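Long-range contacts in D-alanyl-lipoteichoic acid synthetase (Streptococcus pneumoniae, PDB 3BMA), which probably takes part in the D-alanylation of lipoteichoic acid during cell-wall biogenesis, as a membrane-associated member of the DltD family: residues A61-K66 with H208-L213; N68-R72 with D365-S369; F220-E226 with L358-K362. The protein carries 1 engineered substitution. All coordinates share one frame; numbering follows the deposited sequence.

Contact 1: residues A61-K66 with H208-L213; sequences AVLAEK and HVAKYL
Val62 and Val209 bring the two backbones together at one end, with CA atoms 5.5 Å apart, and Lys66 and Leu213 do so at the other at 5.9 Å; between these points helix 60-66 lies against residues 208-213, which include a wider pi-type turn at 208-210. Val62 spreads its two methyls over this chain. CG1 is anti to the backbone N (chi1 175°) and meets Tyr212 CB at 3.8 Å, while CG2 rests 3.8 Å from the backbone oxygen of His208; both methyls come nearest to Tyr212 at its CB. Leu213 answers from the other segment: its CD2 packs 3.8 Å from Lys66 CB, also touches Glu65 CB, and lies close to the backbone of the helix, 3.8 Å from Val62 O. Glu65 lends only the aliphatic part of its chain here; its carboxylate turns off to a salt bridge with Arg72. The polar link is made by Lys66, whose chain bends at three successive torsions and curls back, placing NZ 2.8 Å from Leu213 O. The C=O...N angle of 165° puts the ammonium almost straight beyond the carbonyl oxygen. Ala61 CB and Val209 CG2, 4.3 Å apart, extend the apolar patch, and Val19 touches both of these residues. The contact packs helix 60-66 against the chain around residues 208-213 in the alpha/beta fold of the SGNH hydrolase clan, in which helix 60-66 leads to edge strand 72-76 of the parallel sheet.

Contact 2: residues N68-R72 with D365-S369; sequences NRSYR and DPFLS
Tyr71 and Arg69 both approach Asp365, joining the loop before edge strand 72-76 to helix 355-369 in the alpha/beta fold of the SGNH hydrolase clan, to which the DltD family belongs. Asp365 OD1 is the shared acceptor. Tyr71 OH lies 3.2 Å from it and can donate, although its proton has another acceptor within range, so this bond is not settled. Arg69 NH1 is 3.1 Å from the same oxygen, but OD1 stands 3.0 Å above one guanidinium face: the salt bridge is one of charge, with no N-H aimed at it, and the stronger partner of NH1 is Asp361. On the helix, Asp365 O accepts twice, from Ser369 N and from Ser369 OG. Water 1 donates to Ser369 OG at 2.7 Å and makes a weak bond to Ser70 OG, a weak water bridge between the segments. Within the loop, Arg72 NH1 gives bonds to Arg69 O and Tyr71 O, and NH2 reaches Asn68 OD1 with an N-H...O angle of 162°. Apolar contact completes the join. With CG between its backbone N and carbonyl carbon (chi1 66°), Tyr71 presents a ring face to Leu368, whose CD1 sits 3.9 Å from the ring centroid, 22° off the normal.

Contact 3: residues F220-E226 with L358-K362; sequences FSYQAIE and LAFDK
Tyr222, the residue with the largest share of the contact, meets Leu358, Asp361 and Lys362 of helix 355-369 from the first turn of helix 222-235; the two short helical segments run nearly antiparallel (162°), their axes 11.5 Å apart. From the base outward, Tyr222 CB lies 4.0 Å from Lys362 CE, and CG and CD2 also touch CE. CD2 meets Leu358 CD2 as well. Farther along, CE2 passes Leu358 O and Asp361 OD2, and CE1 and CZ both approach Lys362 CG. That methylene makes a CH-pi contact, 3.8 Å from the ring centroid and 17° off the normal; on the opposite face Phe220 CZ, from the same segment, stands 3.5 Å above the plane, offset toward the rim. At the tip, Tyr222 OH donates a weak hydrogen bond to Asp361 OD2 at 2.8 Å. Leu358 divides its methyls: CD2 packs on Ile225 CG2 at 3.8 Å and CD1 on the CA and CB of Glu226. The extended chain of Lys362 brings NZ to water 2, 2.9 Å away, and this water donates to Glu226 OE2. Since Lys362 NZ and Glu226 OE2 are 4.8 Å apart, the opposite charges meet through water and not directly. Asp361 OD1 pairs with Arg69, which would favour a charged carboxylate, and the tyrosine hydroxyl adds its weak bond at OD2.

In the fold
The centres of the three contacts lie about 14 Å from one another, on the same side of the chain's centre. Contacts 2 and 3 share helix 355-369, contact 3 using an earlier turn and contact 2 a later one; contact 1 and contact 2 use helix 60-66 and the loop that leads from it into outermost strand 72-76. In sequence, contact 1 closes before contact 3 opens, contact 3 is nested within the loop closed by contact 2, and the segments of contacts 1 and 2 alternate. Two salt bridges run between the contacts, Ala64 O probably accepts from Arg69 N, and Leu63 packs on Asp361 and Ile225. Helix 355-369 itself packs on inner strands 43-47 and 291-296, tying sequence-distant helices to the sheet.

Contact 1: residues A61-K66 with H208-L213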
loop_
_atom_site.group_PDB
_atom_site.type_symbol
_atom_site.label_atom_id
_atom_site.label_comp_id
_atom_site.label_asym_id
_atom_site.label_seq_id
_atom_site.Cartn_x
_atom_site.Cartn_y
_atom_site.Cartn_z
ATOM N N ALA C 61 -28.596 12.587 35.946
ATOM C CA ALA C 61 -27.347 12.026 36.452
ATOM C C ALA C 61 -27.352 11.899 37.977
ATOM O O ALA C 61 -26.761 10.971 38.528
ATOM C CB ALA C 61 -26.179 12.873 35.998
ATOM N N VAL C 62 -28.019 12.840 38.646
ATOM C CA VAL C 62 -28.112 12.862 40.109
ATOM C C VAL C 62 -29.090 11.795 40.618
ATOM O O VAL C 62 -28.769 11.044 41.547
ATOM C CB VAL C 62 -28.500 14.277 40.622
ATOM C CG1 VAL C 62 -28.729 14.282 42.126
ATOM C CG2 VAL C 62 -27.422 15.283 40.254
ATOM N N LEU C 63 -30.262 11.720 39.988
ATOM C CA LEU C 63 -31.303 10.751 40.345
ATOM C C LEU C 63 -30.876 9.297 40.156
ATOM O O LEU C 63 -31.276 8.432 40.932
ATOM C CB LEU C 63 -32.590 11.008 39.553
ATOM C CG LEU C 63 -33.319 12.353 39.671
ATOM C CD1 LEU C 63 -34.554 12.340 38.785
ATOM C CD2 LEU C 63 -33.697 12.682 41.109
ATOM N N ALA C 64 -30.065 9.036 39.131
ATOM C CA ALA C 64 -29.568 7.681 38.868
ATOM C C ALA C 64 -28.550 7.200 39.906
ATOM O O ALA C 64 -28.458 6.001 40.180
ATOM C CB ALA C 64 -28.984 7.588 37.467
ATOM N N GLU C 65 -27.800 8.139 40.480
ATOM C CA GLU C 65 -26.721 7.814 41.409
ATOM C C GLU C 65 -27.202 7.569 42.842
ATOM O O GLU C 65 -26.849 6.549 43.447
ATOM C CB GLU C 65 -25.628 8.893 41.374
ATOM C CG GLU C 65 -24.375 8.568 42.196
ATOM C CD GLU C 65 -23.755 7.221 41.845
ATOM O OE1 GLU C 65 -23.492 6.438 42.781
ATOM O OE2 GLU C 65 -23.536 6.941 40.644
ATOM N N LYS C 66 -27.991 8.504 43.378
ATOM C CA LYS C 66 -28.558 8.377 44.726
ATOM C C LYS C 66 -29.439 7.136 44.832
ATOM O O LYS C 66 -29.286 6.337 45.759
ATOM C CB LYS C 66 -29.320 9.660 45.126
ATOM C CG LYS C 66 -30.410 9.538 46.228
ATOM C CD LYS C 66 -29.923 8.990 47.589
ATOM C CE LYS C 66 -29.058 9.963 48.361
ATOM N NZ LYS C 66 -29.881 11.003 49.027
ATOM N N HIS C 208 -21.015 18.725 40.411
ATOM C CA HIS C 208 -22.198 18.459 39.597
ATOM C C HIS C 208 -23.081 17.314 40.099
ATOM O O HIS C 208 -24.306 17.394 40.001
ATOM C CB HIS C 208 -21.802 18.221 38.138
ATOM C CG HIS C 208 -21.270 19.440 37.446
ATOM N ND1 HIS C 208 -20.233 19.388 36.541
ATOM C CD2 HIS C 208 -21.633 20.743 37.526
ATOM C CE1 HIS C 208 -19.981 20.605 36.092
ATOM N NE2 HIS C 208 -20.816 21.446 36.675
ATOM N N VAL C 209 -22.469 16.256 40.629
ATOM C CA VAL C 209 -23.219 15.070 41.059
ATOM C C VAL C 209 -23.219 14.865 42.579
ATOM O O VAL C 209 -24.289 14.784 43.186
ATOM C CB VAL C 209 -22.752 13.779 40.319
ATOM C CG1 VAL C 209 -23.402 12.527 40.907
ATOM C CG2 VAL C 209 -23.073 13.875 38.844
ATOM N N ALA C 210 -22.030 14.805 43.181
ATOM C CA ALA C 210 -21.872 14.441 44.598
ATOM C C ALA C 210 -22.462 15.437 45.605
ATOM O O ALA C 210 -22.848 15.043 46.710
ATOM C CB ALA C 210 -20.406 14.161 44.922
ATOM N N LYS C 211 -22.532 16.712 45.224
ATOM C CA LYS C 211 -23.072 17.753 46.102
ATOM C C LYS C 211 -24.600 17.734 46.208
ATOM O O LYS C 211 -25.158 18.148 47.228
ATOM C CB LYS C 211 -22.580 19.149 45.685
ATOM C CG LYS C 211 -21.106 19.471 46.019
ATOM C CD LYS C 211 -20.851 19.819 47.493
ATOM C CE LYS C 211 -20.235 18.657 48.276
ATOM N NZ LYS C 211 -18.891 18.252 47.771
ATOM N N TYR C 212 -25.267 17.250 45.162
ATOM C CA TYR C 212 -26.731 17.167 45.143
ATOM C C TYR C 212 -27.277 15.852 45.723
ATOM O O TYR C 212 -28.495 15.668 45.820
ATOM C CB TYR C 212 -27.271 17.387 43.724
ATOM C CG TYR C 212 -27.064 18.785 43.184
ATOM C CD1 TYR C 212 -27.898 19.831 43.569
ATOM C CD2 TYR C 212 -26.041 19.057 42.277
ATOM C CE1 TYR C 212 -27.713 21.118 43.075
ATOM C CE2 TYR C 212 -25.848 20.342 41.770
ATOM C CZ TYR C 212 -26.690 21.367 42.173
ATOM O OH TYR C 212 -26.509 22.641 41.682
ATOM N N LEU C 213 -26.378 14.948 46.105
ATOM C CA LEU C 213 -26.769 13.663 46.683
ATOM C C LEU C 213 -27.212 13.801 48.139
ATOM O O LEU C 213 -28.063 13.047 48.608
ATOM C CB LEU C 213 -25.630 12.639 46.576
ATOM C CG LEU C 213 -25.109 12.225 45.194
ATOM C CD1 LEU C 213 -23.952 11.244 45.329
ATOM C CD2 LEU C 213 -26.203 11.640 44.316
#

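Contact 2: residues N68-R72 with D365-S369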
loop_
_atom_site.group_PDB
_atom_site.type_symbol
_atom_site.label_atom_id
_atom_site.label_comp_id
_atom_site.label_asym_id
_atom_site.label_seq_id
_atom_site.Cartn_x
_atom_site.Cartn_y
_atom_site.Cartn_z
ATOM N N ASN C 68 -29.583 4.499 42.946
ATOM C CA ASN C 68 -28.914 3.278 42.465
ATOM C C ASN C 68 -29.703 2.549 41.373
ATOM O O ASN C 68 -30.046 1.367 41.501
ATOM C CB ASN C 68 -28.567 2.347 43.647
ATOM C CG ASN C 68 -27.590 1.232 43.268
ATOM O OD1 ASN C 68 -26.874 1.321 42.268
ATOM N ND2 ASN C 68 -27.566 0.175 44.073
ATOM N N ARG C 69 -29.998 3.278 40.301
ATOM C CA ARG C 69 -30.848 2.767 39.227
ATOM C C ARG C 69 -30.155 1.695 38.388
ATOM O O ARG C 69 -28.945 1.492 38.504
ATOM C CB ARG C 69 -31.349 3.922 38.353
ATOM C CG ARG C 69 -32.250 4.885 39.108
ATOM C CD ARG C 69 -32.901 5.889 38.193
ATOM N NE ARG C 69 -34.012 6.564 38.860
ATOM C CZ ARG C 69 -34.739 7.537 38.316
ATOM N NH1 ARG C 69 -34.481 7.964 37.091
ATOM N NH2 ARG C 69 -35.730 8.081 39.003
ATOM N N SER C 70 -30.927 1.011 37.547
ATOM C CA SER C 70 -30.397 -0.044 36.676
ATOM C C SER C 70 -29.596 0.500 35.482
ATOM O O SER C 70 -29.177 -0.263 34.606
ATOM C CB SER C 70 -31.530 -0.962 36.197
ATOM O OG SER C 70 -32.568 -0.224 35.573
ATOM N N TYR C 71 -29.389 1.815 35.462
ATOM C CA TYR C 71 -28.636 2.491 34.411
ATOM C C TYR C 71 -27.982 3.772 34.931
ATOM O O TYR C 71 -28.391 4.310 35.961
ATOM C CB TYR C 71 -29.539 2.807 33.208
ATOM C CG TYR C 71 -30.636 3.814 33.481
ATOM C CD1 TYR C 71 -31.905 3.397 33.883
ATOM C CD2 TYR C 71 -30.413 5.184 33.320
ATOM C CE1 TYR C 71 -32.919 4.318 34.137
ATOM C CE2 TYR C 71 -31.416 6.112 33.580
ATOM C CZ TYR C 71 -32.667 5.672 33.981
ATOM O OH TYR C 71 -33.662 6.588 34.230
ATOM N N ARG C 72 -26.965 4.239 34.209
ATOM C CA ARG C 72 -26.398 5.570 34.393
ATOM C C ARG C 72 -26.416 6.293 33.049
ATOM O O ARG C 72 -26.147 5.677 32.022
ATOM C CB ARG C 72 -24.960 5.497 34.906
ATOM C CG ARG C 72 -24.783 4.900 36.297
ATOM C CD ARG C 72 -25.490 5.718 37.376
ATOM N NE ARG C 72 -25.280 5.165 38.716
ATOM C CZ ARG C 72 -25.968 4.153 39.243
ATOM N NH1 ARG C 72 -26.931 3.553 38.551
ATOM N NH2 ARG C 72 -25.693 3.738 40.471
ATOM N N ASP C 365 -37.249 7.505 32.756
ATOM C CA ASP C 365 -36.982 6.408 33.704
ATOM C C ASP C 365 -37.762 5.100 33.454
ATOM O O ASP C 365 -37.123 4.059 33.339
ATOM C CB ASP C 365 -37.091 6.856 35.169
ATOM C CG ASP C 365 -36.889 5.712 36.145
ATOM O OD1 ASP C 365 -35.744 5.226 36.276
ATOM O OD2 ASP C 365 -37.880 5.299 36.782
ATOM N N PRO C 366 -39.121 5.146 33.340
ATOM C CA PRO C 366 -39.846 3.895 33.065
ATOM C C PRO C 366 -39.492 3.246 31.725
ATOM O O PRO C 366 -39.553 2.021 31.605
ATOM C CB PRO C 366 -41.314 4.339 33.041
ATOM C CG PRO C 366 -41.341 5.599 33.804
ATOM C CD PRO C 366 -40.066 6.273 33.451
ATOM N N PHE C 367 -39.131 4.068 30.739
ATOM C CA PHE C 367 -38.699 3.596 29.422
ATOM C C PHE C 367 -37.356 2.859 29.489
ATOM O O PHE C 367 -37.209 1.774 28.924
ATOM C CB PHE C 367 -38.627 4.775 28.441
ATOM C CG PHE C 367 -38.047 4.427 27.096
ATOM C CD1 PHE C 367 -38.778 3.690 26.174
ATOM C CD2 PHE C 367 -36.772 4.860 26.741
ATOM C CE1 PHE C 367 -38.244 3.379 24.925
ATOM C CE2 PHE C 367 -36.231 4.550 25.500
ATOM C CZ PHE C 367 -36.968 3.811 24.590
ATOM N N LEU C 368 -36.390 3.451 30.188
ATOM C CA LEU C 368 -35.051 2.875 30.297
ATOM C C LEU C 368 -34.958 1.744 31.325
ATOM O O LEU C 368 -34.139 0.835 31.167
ATOM C CB LEU C 368 -34.009 3.955 30.609
ATOM C CG LEU C 368 -33.758 5.100 29.616
ATOM C CD1 LEU C 368 -32.687 6.021 30.164
ATOM C CD2 LEU C 368 -33.360 4.600 28.237
ATOM N N SER C 369 -35.786 1.802 32.370
ATOM C CA SER C 369 -35.821 0.752 33.405
ATOM C C SER C 369 -36.404 -0.559 32.888
ATOM O O SER C 369 -36.097 -1.631 33.416
ATOM C CB SER C 369 -36.613 1.206 34.630
ATOM O OG SER C 369 -36.082 2.406 35.161
HETATM O O HOH W 1 -34.196 2.312 37.128
#

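Contact 3: residues F220-E226 with L358-K362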
loop_
_atom_site.group_PDB
_atom_site.type_symbol
_atom_site.label_atom_id
_atom_site.label_comp_id
_atom_site.label_asym_id
_atom_site.label_seq_id
_atom_site.Cartn_x
_atom_site.Cartn_y
_atom_site.Cartn_z
ATOM N N PHE C 220 -37.243 7.148 47.280
ATOM C CA PHE C 220 -37.662 7.796 46.039
ATOM C C PHE C 220 -39.161 8.060 45.971
ATOM O O PHE C 220 -39.973 7.134 46.057
ATOM C CB PHE C 220 -37.212 6.987 44.812
ATOM C CG PHE C 220 -37.611 7.606 43.496
ATOM C CD1 PHE C 220 -36.894 8.678 42.975
ATOM C CD2 PHE C 220 -38.699 7.116 42.777
ATOM C CE1 PHE C 220 -37.258 9.259 41.769
ATOM C CE2 PHE C 220 -39.070 7.691 41.569
ATOM C CZ PHE C 220 -38.347 8.764 41.065
ATOM N N SER C 221 -39.504 9.338 45.820
ATOM C CA SER C 221 -40.848 9.765 45.440
ATOM C C SER C 221 -40.747 11.112 44.727
ATOM O O SER C 221 -39.993 11.990 45.155
ATOM C CB SER C 221 -41.782 9.847 46.658
ATOM O OG SER C 221 -42.119 11.184 46.988
ATOM N N TYR C 222 -41.503 11.260 43.641
ATOM C CA TYR C 222 -41.478 12.472 42.823
ATOM C C TYR C 222 -41.948 13.723 43.563
ATOM O O TYR C 222 -41.426 14.806 43.325
ATOM C CB TYR C 222 -42.307 12.288 41.552
ATOM C CG TYR C 222 -41.626 11.482 40.471
ATOM C CD1 TYR C 222 -42.009 10.168 40.212
ATOM C CD2 TYR C 222 -40.600 12.034 39.704
ATOM C CE1 TYR C 222 -41.391 9.422 39.217
ATOM C CE2 TYR C 222 -39.974 11.298 38.707
ATOM C CZ TYR C 222 -40.374 9.991 38.470
ATOM O OH TYR C 222 -39.760 9.254 37.485
ATOM N N GLN C 223 -42.925 13.564 44.452
ATOM C CA GLN C 223 -43.474 14.690 45.212
ATOM C C GLN C 223 -42.522 15.189 46.307
ATOM O O GLN C 223 -42.444 16.395 46.555
ATOM C CB GLN C 223 -44.847 14.334 45.804
ATOM C CG GLN C 223 -45.679 15.535 46.260
ATOM C CD GLN C 223 -45.977 16.516 45.134
ATOM O OE1 GLN C 223 -46.572 16.156 44.117
ATOM N NE2 GLN C 223 -45.566 17.768 45.317
ATOM N N ALA C 224 -41.805 14.265 46.949
ATOM C CA ALA C 224 -40.834 14.615 47.991
ATOM C C ALA C 224 -39.620 15.326 47.405
ATOM O O ALA C 224 -39.126 16.294 47.989
ATOM C CB ALA C 224 -40.406 13.385 48.780
ATOM N N ILE C 225 -39.156 14.848 46.251
ATOM C CA ILE C 225 -38.057 15.486 45.525
ATOM C C ILE C 225 -38.483 16.874 45.044
ATOM O O ILE C 225 -37.712 17.831 45.162
ATOM C CB ILE C 225 -37.544 14.605 44.352
ATOM C CG1 ILE C 225 -36.911 13.322 44.899
ATOM C CG2 ILE C 225 -36.519 15.358 43.484
ATOM C CD1 ILE C 225 -36.773 12.228 43.870
ATOM N N GLU C 226 -39.724 16.976 44.559
ATOM C CA GLU C 226 -40.300 18.247 44.105
ATOM C C GLU C 226 -40.257 19.328 45.181
ATOM O O GLU C 226 -40.025 20.486 44.862
ATOM C CB GLU C 226 -41.731 18.064 43.572
ATOM C CG GLU C 226 -42.319 19.313 42.907
ATOM C CD GLU C 226 -43.546 19.030 42.065
ATOM O OE1 GLU C 226 -44.652 19.438 42.482
ATOM O OE2 GLU C 226 -43.404 18.407 40.989
ATOM N N LEU C 358 -38.047 16.583 36.407
ATOM C CA LEU C 358 -38.922 15.606 37.047
ATOM C C LEU C 358 -39.975 15.079 36.086
ATOM O O LEU C 358 -40.332 13.899 36.138
ATOM C CB LEU C 358 -39.571 16.200 38.294
ATOM C CG LEU C 358 -38.638 16.399 39.490
ATOM C CD1 LEU C 358 -39.385 17.072 40.615
ATOM C CD2 LEU C 358 -38.037 15.071 39.958
ATOM N N ALA C 359 -40.459 15.958 35.210
ATOM C CA ALA C 359 -41.360 15.573 34.127
ATOM C C ALA C 359 -40.615 14.725 33.100
ATOM O O ALA C 359 -41.164 13.754 32.576
ATOM C CB ALA C 359 -41.950 16.809 33.467
ATOM N N PHE C 360 -39.368 15.118 32.830
ATOM C CA PHE C 360 -38.421 14.392 31.976
ATOM C C PHE C 360 -38.250 12.961 32.491
ATOM O O PHE C 360 -38.401 12.002 31.728
ATOM C CB PHE C 360 -37.086 15.163 31.951
ATOM C CG PHE C 360 -35.956 14.472 31.229
ATOM C CD1 PHE C 360 -35.726 14.715 29.879
ATOM C CD2 PHE C 360 -35.075 13.632 31.915
ATOM C CE1 PHE C 360 -34.662 14.104 29.214
ATOM C CE2 PHE C 360 -34.014 13.008 31.252
ATOM C CZ PHE C 360 -33.808 13.248 29.898
ATOM N N ASP C 361 -37.973 12.833 33.791
ATOM C CA ASP C 361 -37.779 11.535 34.444
ATOM C C ASP C 361 -38.991 10.598 34.351
ATOM O O ASP C 361 -38.827 9.395 34.159
ATOM C CB ASP C 361 -37.382 11.733 35.908
ATOM C CG ASP C 361 -36.736 10.501 36.508
ATOM O OD1 ASP C 361 -35.855 9.906 35.854
ATOM O OD2 ASP C 361 -37.099 10.131 37.640
ATOM N N LYS C 362 -40.195 11.158 34.459
ATOM C CA LYS C 362 -41.443 10.382 34.416
ATOM C C LYS C 362 -41.697 9.678 33.078
ATOM O O LYS C 362 -42.457 8.709 33.019
ATOM C CB LYS C 362 -42.647 11.262 34.781
ATOM C CG LYS C 362 -42.766 11.587 36.264
ATOM C CD LYS C 362 -43.738 12.732 36.505
ATOM C CE LYS C 362 -43.566 13.323 37.894
ATOM N NZ LYS C 362 -44.209 14.659 38.021
HETATM O O HOH W 2 -43.111 15.657 40.462
#